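Local coordinates for pentacotripeptide-repeat region of PRORP domain-containing protein (Brachypodium distachyon, PDB 4ME2) that is a THA8 pentatricopeptide-repeat protein built of helix-turn-helix repeats that probably binds RNA, including group II intron RNA of the chloroplast, at residues E166-L171 and C200-Y205. Numbering follows the deposited sequence.
Sequences EDVYKL and CEVDEY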
loop_
_atom_site.group_PDB
_atom_site.type_symbol
_atom_site.label_atom_id
_atom_site.label_comp_id
_atom_site.label_asym_id
_atom_site.label_seq_id
_atom_site.Cartn_x
_atom_site.Cartn_y
_atom_site.Cartn_z
ATOM N N GLU A 166 -7.794 7.612 11.487
ATOM C CA GLU A 166 -6.791 6.666 10.987
ATOM C C GLU A 166 -5.739 6.282 12.024
ATOM O O GLU A 166 -5.277 7.130 12.789
ATOM C CB GLU A 166 -6.092 7.240 9.750
ATOM C CG GLU A 166 -5.255 6.227 8.986
ATOM C CD GLU A 166 -6.101 5.157 8.319
ATOM O OE1 GLU A 166 -7.284 5.426 8.020
ATOM O OE2 GLU A 166 -5.582 4.046 8.097
ATOM N N ASP A 167 -5.356 5.004 12.032
ATOM C CA ASP A 167 -4.277 4.520 12.893
ATOM C C ASP A 167 -2.935 5.103 12.437
ATOM O O ASP A 167 -2.298 4.594 11.505
ATOM C CB ASP A 167 -4.238 2.986 12.923
ATOM C CG ASP A 167 -3.176 2.437 13.872
ATOM O OD1 ASP A 167 -2.131 3.091 14.072
ATOM O OD2 ASP A 167 -3.380 1.336 14.422
ATOM N N VAL A 168 -2.517 6.170 13.114
ATOM C CA VAL A 168 -1.307 6.911 12.759
ATOM C C VAL A 168 -0.062 6.027 12.733
ATOM O O VAL A 168 0.800 6.196 11.869
ATOM C CB VAL A 168 -1.091 8.122 13.692
ATOM C CG1 VAL A 168 0.305 8.708 13.520
ATOM C CG2 VAL A 168 -2.153 9.183 13.430
ATOM N N TYR A 169 0.028 5.086 13.668
ATOM C CA TYR A 169 1.177 4.187 13.718
ATOM C C TYR A 169 1.293 3.364 12.433
ATOM O O TYR A 169 2.364 3.283 11.833
ATOM C CB TYR A 169 1.107 3.270 14.945
ATOM C CG TYR A 169 2.156 2.187 14.951
ATOM C CD1 TYR A 169 3.446 2.436 15.424
ATOM C CD2 TYR A 169 1.861 0.908 14.482
ATOM C CE1 TYR A 169 4.411 1.444 15.424
ATOM C CE2 TYR A 169 2.820 -0.090 14.480
ATOM C CZ TYR A 169 4.089 0.182 14.954
ATOM O OH TYR A 169 5.041 -0.809 14.952
ATOM N N LYS A 170 0.185 2.767 12.013
ATOM C CA LYS A 170 0.170 1.979 10.787
ATOM C C LYS A 170 0.361 2.861 9.556
ATOM O O LYS A 170 1.060 2.476 8.613
ATOM C CB LYS A 170 -1.124 1.178 10.682
ATOM C CG LYS A 170 -1.230 0.070 11.714
ATOM C CD LYS A 170 -2.595 -0.592 11.663
ATOM C CE LYS A 170 -2.482 -2.081 11.945
ATOM N NZ LYS A 170 -3.825 -2.727 11.911
ATOM N N LEU A 171 -0.247 4.042 9.562
ATOM C CA LEU A 171 -0.060 4.979 8.455
ATOM C C LEU A 171 1.408 5.383 8.337
ATOM O O LEU A 171 1.946 5.500 7.228
ATOM C CB LEU A 171 -0.939 6.217 8.635
ATOM C CG LEU A 171 -0.996 7.166 7.435
ATOM C CD1 LEU A 171 -1.777 6.538 6.287
ATOM C CD2 LEU A 171 -1.595 8.505 7.835
ATOM N N CYS A 200 -5.495 14.540 9.733
ATOM C CA CYS A 200 -5.053 13.482 10.634
ATOM C C CYS A 200 -3.943 14.034 11.524
ATOM O O CYS A 200 -2.852 14.346 11.041
ATOM C CB CYS A 200 -4.571 12.264 9.839
ATOM S SG CYS A 200 -4.197 10.790 10.822
ATOM N N GLU A 201 -4.227 14.181 12.816
ATOM C CA GLU A 201 -3.228 14.702 13.757
ATOM C C GLU A 201 -2.101 13.703 13.970
ATOM O O GLU A 201 -2.322 12.591 14.450
ATOM C CB GLU A 201 -3.862 15.104 15.101
ATOM C CG GLU A 201 -3.949 16.609 15.353
ATOM C CD GLU A 201 -2.981 17.118 16.420
ATOM O OE1 GLU A 201 -2.460 16.297 17.207
ATOM O OE2 GLU A 201 -2.750 18.347 16.476
ATOM N N VAL A 202 -0.892 14.103 13.594
ATOM C CA VAL A 202 0.247 13.192 13.560
ATOM C C VAL A 202 1.364 13.647 14.507
ATOM O O VAL A 202 1.285 14.729 15.092
ATOM C CB VAL A 202 0.752 13.030 12.108
ATOM C CG1 VAL A 202 1.727 14.140 11.744
ATOM C CG2 VAL A 202 1.355 11.651 11.898
ATOM N N ASP A 203 2.398 12.822 14.651
ATOM C CA ASP A 203 3.477 13.059 15.613
ATOM C C ASP A 203 4.684 13.745 14.970
ATOM O O ASP A 203 4.734 13.919 13.751
ATOM C CB ASP A 203 3.904 11.726 16.253
ATOM C CG ASP A 203 5.083 11.874 17.214
ATOM O OD1 ASP A 203 5.023 12.740 18.116
ATOM O OD2 ASP A 203 6.072 11.123 17.067
ATOM N N GLU A 204 5.651 14.134 15.798
ATOM C CA GLU A 204 6.924 14.659 15.310
ATOM C C GLU A 204 7.599 13.650 14.397
ATOM O O GLU A 204 8.197 14.024 13.387
ATOM C CB GLU A 204 7.863 15.001 16.467
ATOM C CG GLU A 204 9.254 15.435 16.029
ATOM C CD GLU A 204 10.127 15.885 17.186
ATOM O OE1 GLU A 204 9.936 15.389 18.318
ATOM O OE2 GLU A 204 11.014 16.735 16.961
ATOM N N TYR A 205 7.504 12.373 14.766
ATOM C CA TYR A 205 8.091 11.295 13.974
ATOM C C TYR A 205 7.638 11.288 12.509
ATOM O O TYR A 205 8.463 11.140 11.620
ATOM C CB TYR A 205 7.842 9.933 14.630
ATOM C CG TYR A 205 8.505 8.775 13.920
ATOM C CD1 TYR A 205 9.868 8.797 13.632
ATOM C CD2 TYR A 205 7.769 7.655 13.544
ATOM C CE1 TYR A 205 10.477 7.742 12.982
ATOM C CE2 TYR A 205 8.369 6.591 12.899
ATOM C CZ TYR A 205 9.722 6.643 12.620
ATOM O OH TYR A 205 10.327 5.593 11.986
#
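Start at C200, in the linker that follows helix 184-197. Its CB points at the 166-171 segment, and with SG anti to the backbone N (chi1 -172°) the sulfur reaches across to V168, where CG2 touches SG at 3.7 Å. The CB of E166 lies at 4.2 Å from the same SG, so the thiol sits over the turn that leads into helix 168-180. The rest of E166 bends off, and its carboxylate forms a salt bridge with K150.

At E201 the side chain turns its back on the contact and the backbone takes over: its carbonyl O lies 3.6 Å from V168 CG2, so this one methyl touches both the sulfur and the carbonyl.

V202 comes next, and here the other methyl is used. V168 CG1, anti to its backbone N (chi1 168°), meets V202 CG2 methyl against methyl at 3.5 Å, the two side chains crossing at about a right angle. V202 also rests on V195 of helix 184-197. No hydrogen bond joins the segments; V168 carries most of the join, CG2 against C200 and the E201 carbonyl, CG1 against V202.

D203 then caps helix 204-216: Y205 N, two residues on, donates to D203 OD2 at 3.0 Å, nearly straight (162°) but from above the carboxylate plane. D167 caps helix 168-180 one residue further along, its OD1 taking K170 N at 3.1 Å, again from above the plane. Beyond the cap, Y205 points back and lies against T172 and R176 of helix 168-180.

The start of helix 168-180 thus packs beside the entry to helix 204-216, with helix 184-197 between them in sequence, as in the stacked helix-turn-helix hairpins of a pentatricopeptide-repeat solenoid.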